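Local coordinates for CrtC domain-containing protein (Fusarium vanettenii 77-13-4, PDB 7A0Q) that probably hydrates the isoflavonoid phytoalexin kievitone, acting as a secreted lyase of the lipocalin-related CrtC family, at residues W219-L224 with Y336-I341. Numbering follows the deposited sequence.
With NAG (2-acetamido-2-deoxy-beta-D-glucopyranose), chain C; IMD (imidazole), chain F.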
loop_
_atom_site.group_PDB
_atom_site.type_symbol
_atom_site.label_atom_id
_atom_site.label_comp_id
_atom_site.label_asym_id
_atom_site.label_seq_id
_atom_site.Cartn_x
_atom_site.Cartn_y
_atom_site.Cartn_z
ATOM N N TRP A 219 2.630 -11.667 7.197
ATOM C CA TRP A 219 1.354 -10.993 7.378
ATOM C C TRP A 219 0.607 -10.924 6.059
ATOM O O TRP A 219 1.169 -11.142 4.982
ATOM C CB TRP A 219 1.534 -9.571 7.945
ATOM C CG TRP A 219 2.344 -8.623 7.075
ATOM C CD1 TRP A 219 1.895 -7.899 6.002
ATOM C CD2 TRP A 219 3.724 -8.276 7.244
ATOM N NE1 TRP A 219 2.918 -7.136 5.487
ATOM C CE2 TRP A 219 4.047 -7.344 6.232
ATOM C CE3 TRP A 219 4.719 -8.670 8.144
ATOM C CZ2 TRP A 219 5.322 -6.798 6.102
ATOM C CZ3 TRP A 219 5.989 -8.126 8.014
ATOM C CH2 TRP A 219 6.277 -7.201 6.996
ATOM N N THR A 220 -0.674 -10.597 6.164
ATOM C CA THR A 220 -1.458 -10.105 5.042
ATOM C C THR A 220 -1.983 -8.728 5.416
ATOM O O THR A 220 -2.473 -8.533 6.538
ATOM C CB THR A 220 -2.616 -11.048 4.702
ATOM O OG1 THR A 220 -2.087 -12.339 4.364
ATOM C CG2 THR A 220 -3.425 -10.514 3.514
ATOM N N TRP A 221 -1.875 -7.784 4.474
ATOM C CA TRP A 221 -2.422 -6.441 4.624
ATOM C C TRP A 221 -3.390 -6.173 3.481
ATOM O O TRP A 221 -3.069 -6.433 2.313
ATOM C CB TRP A 221 -1.305 -5.389 4.629
ATOM C CG TRP A 221 -1.761 -3.946 4.729
ATOM C CD1 TRP A 221 -2.341 -3.343 5.816
ATOM C CD2 TRP A 221 -1.639 -2.928 3.722
ATOM N NE1 TRP A 221 -2.597 -2.009 5.540
ATOM C CE2 TRP A 221 -2.176 -1.734 4.265
ATOM C CE3 TRP A 221 -1.127 -2.909 2.419
ATOM C CZ2 TRP A 221 -2.214 -0.535 3.548
ATOM C CZ3 TRP A 221 -1.160 -1.708 1.700
ATOM C CH2 TRP A 221 -1.713 -0.542 2.268
ATOM N N PHE A 222 -4.552 -5.628 3.813
ATOM C CA PHE A 222 -5.536 -5.206 2.827
ATOM C C PHE A 222 -5.693 -3.691 2.836
ATOM O O PHE A 222 -5.800 -3.066 3.899
ATOM C CB PHE A 222 -6.905 -5.828 3.090
ATOM C CG PHE A 222 -6.964 -7.299 2.845
ATOM C CD1 PHE A 222 -7.202 -7.790 1.565
ATOM C CD2 PHE A 222 -6.798 -8.198 3.890
ATOM C CE1 PHE A 222 -7.262 -9.158 1.326
ATOM C CE2 PHE A 222 -6.867 -9.572 3.662
ATOM C CZ PHE A 222 -7.100 -10.052 2.389
ATOM N N GLN A 223 -5.768 -3.127 1.636
ATOM C CA GLN A 223 -6.048 -1.716 1.402
ATOM C C GLN A 223 -7.311 -1.670 0.554
ATOM O O GLN A 223 -7.279 -2.072 -0.611
ATOM C CB GLN A 223 -4.871 -1.066 0.676
ATOM C CG GLN A 223 -5.117 0.377 0.290
ATOM C CD GLN A 223 -4.395 0.791 -0.978
ATOM O OE1 GLN A 223 -5.004 1.375 -1.874
ATOM N NE2 GLN A 223 -3.088 0.516 -1.054
ATOM N N LEU A 224 -8.426 -1.202 1.119
ATOM C CA LEU A 224 -9.715 -1.327 0.442
ATOM C C LEU A 224 -10.382 0.021 0.194
ATOM O O LEU A 224 -10.395 0.901 1.065
ATOM C CB LEU A 224 -10.673 -2.225 1.236
ATOM C CG LEU A 224 -10.114 -3.594 1.636
ATOM C CD1 LEU A 224 -11.148 -4.364 2.462
ATOM C CD2 LEU A 224 -9.637 -4.409 0.410
ATOM N N TYR A 336 -12.566 -2.204 -4.746
ATOM C CA TYR A 336 -11.280 -2.662 -5.246
ATOM C C TYR A 336 -10.212 -2.226 -4.252
ATOM O O TYR A 336 -10.474 -1.459 -3.322
ATOM C CB TYR A 336 -10.981 -2.092 -6.640
ATOM C CG TYR A 336 -10.892 -0.578 -6.637
ATOM C CD1 TYR A 336 -9.701 0.072 -6.305
ATOM C CD2 TYR A 336 -11.998 0.207 -6.951
ATOM C CE1 TYR A 336 -9.620 1.459 -6.271
ATOM C CE2 TYR A 336 -11.923 1.595 -6.937
ATOM C CZ TYR A 336 -10.735 2.214 -6.593
ATOM O OH TYR A 336 -10.654 3.583 -6.568
ATOM N N GLY A 337 -8.998 -2.710 -4.470
ATOM C CA GLY A 337 -7.896 -2.300 -3.616
ATOM C C GLY A 337 -6.682 -3.154 -3.861
ATOM O O GLY A 337 -6.431 -3.591 -4.988
ATOM N N LEU A 338 -5.933 -3.398 -2.790
ATOM C CA LEU A 338 -4.690 -4.148 -2.903
ATOM C C LEU A 338 -4.539 -5.087 -1.715
ATOM O O LEU A 338 -4.924 -4.754 -0.588
ATOM C CB LEU A 338 -3.484 -3.198 -2.995
ATOM C CG LEU A 338 -2.098 -3.851 -3.101
ATOM C CD1 LEU A 338 -1.210 -3.089 -4.076
ATOM C CD2 LEU A 338 -1.433 -3.955 -1.714
ATOM N N VAL A 339 -3.999 -6.277 -1.982
ATOM C CA VAL A 339 -3.581 -7.202 -0.938
ATOM C C VAL A 339 -2.065 -7.302 -0.971
ATOM O O VAL A 339 -1.458 -7.415 -2.047
ATOM C CB VAL A 339 -4.236 -8.588 -1.082
ATOM C CG1 VAL A 339 -3.828 -9.260 -2.382
ATOM C CG2 VAL A 339 -3.862 -9.442 0.117
ATOM N N GLU A 340 -1.449 -7.207 0.202
ATOM C CA GLU A 340 -0.027 -7.462 0.367
ATOM C C GLU A 340 0.154 -8.728 1.189
ATOM O O GLU A 340 -0.458 -8.871 2.253
ATOM C CB GLU A 340 0.661 -6.282 1.051
ATOM C CG GLU A 340 2.077 -6.577 1.473
ATOM C CD GLU A 340 2.733 -5.378 2.099
ATOM O OE1 GLU A 340 3.298 -4.561 1.344
ATOM O OE2 GLU A 340 2.668 -5.230 3.335
ATOM N N ILE A 341 0.971 -9.652 0.685
ATOM C CA ILE A 341 1.334 -10.861 1.415
ATOM C C ILE A 341 2.843 -10.881 1.529
ATOM O O ILE A 341 3.548 -10.927 0.511
ATOM C CB ILE A 341 0.830 -12.140 0.733
ATOM C CG1 ILE A 341 -0.661 -12.030 0.409
ATOM C CG2 ILE A 341 1.078 -13.329 1.642
ATOM C CD1 ILE A 341 -1.207 -13.235 -0.351
HETATM C C1 NAG C . 1.462 -16.670 7.737
HETATM C C2 NAG C . 0.013 -16.626 7.285
HETATM C C3 NAG C . -0.701 -17.923 7.672
HETATM C C4 NAG C . 0.070 -19.157 7.219
HETATM C C5 NAG C . 1.541 -19.077 7.600
HETATM C C6 NAG C . 2.368 -20.146 6.927
HETATM C C7 NAG C . -1.224 -14.505 7.155
HETATM C C8 NAG C . -1.959 -13.462 7.935
HETATM N N2 NAG C . -0.690 -15.495 7.870
HETATM O O3 NAG C . -1.998 -17.915 7.083
HETATM O O4 NAG C . -0.464 -20.291 7.893
HETATM O O5 NAG C . 2.101 -17.823 7.182
HETATM O O6 NAG C . 2.253 -20.053 5.513
HETATM O O7 NAG C . -1.100 -14.439 5.936
HETATM N N1 IMD F . 2.192 -2.666 3.597
HETATM C C2 IMD F . 1.521 -1.855 4.447
HETATM N N3 IMD F . 1.475 -0.615 3.897
HETATM C C4 IMD F . 2.103 -0.650 2.710
HETATM C C5 IMD F . 2.555 -1.942 2.517
#
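Glu-340 reaches from segment 336-341 to Trp-219 and Trp-221 of segment 219-224, the two running antiparallel at 169°. Its CB lies 4.1 Å from Trp-221 CE3, at the edge of the indole and near its plane. CG, anti to the backbone N (chi1 170°), comes within 4.1 Å of Trp-219 NE1, and the chain runs on extended to CD, 3.1 Å from N1 of an imidazole. At the tip, OE1 merely touches imidazole C5 at 3.0 Å, whereas OE2 accepts two hydrogen bonds. Trp-219 NE1 donates to OE2 over 2.9 Å, nearly straight at 174°; the oxygen lies in the indole plane, while the N-H arrives on its anti side, somewhat out of the carboxylate plane. Imidazole N1 donates to the same OE2 over 2.6 Å; this imidazole, probably from the crystallisation liquor, is also hydrogen-bonded to Asp-206 OD2. Its C2 sits 3.4 Å above the plane of the Trp-221 indole, over its centre, so the small molecule joins carboxylate and indole.

Paired backbone N-H···O bonds at Trp-221/Glu-340 and Gln-223/Leu-338 fix the register. On the other face, Val-339 CG2 makes an off-centre CH-pi contact with Phe-222, 4.1 Å from the ring centroid, and meets Thr-220 CG2; Thr-220 OG1 donates to O7 of an attached N-acetylglucosamine.

Here the first and last strands of the eight-stranded lipocalin-like barrel close it: Phe-222 and Val-339 pack on Ile-322 of strand 317-328, whereas Glu-340 and Leu-338 touch Trp-60 of strand 58-66.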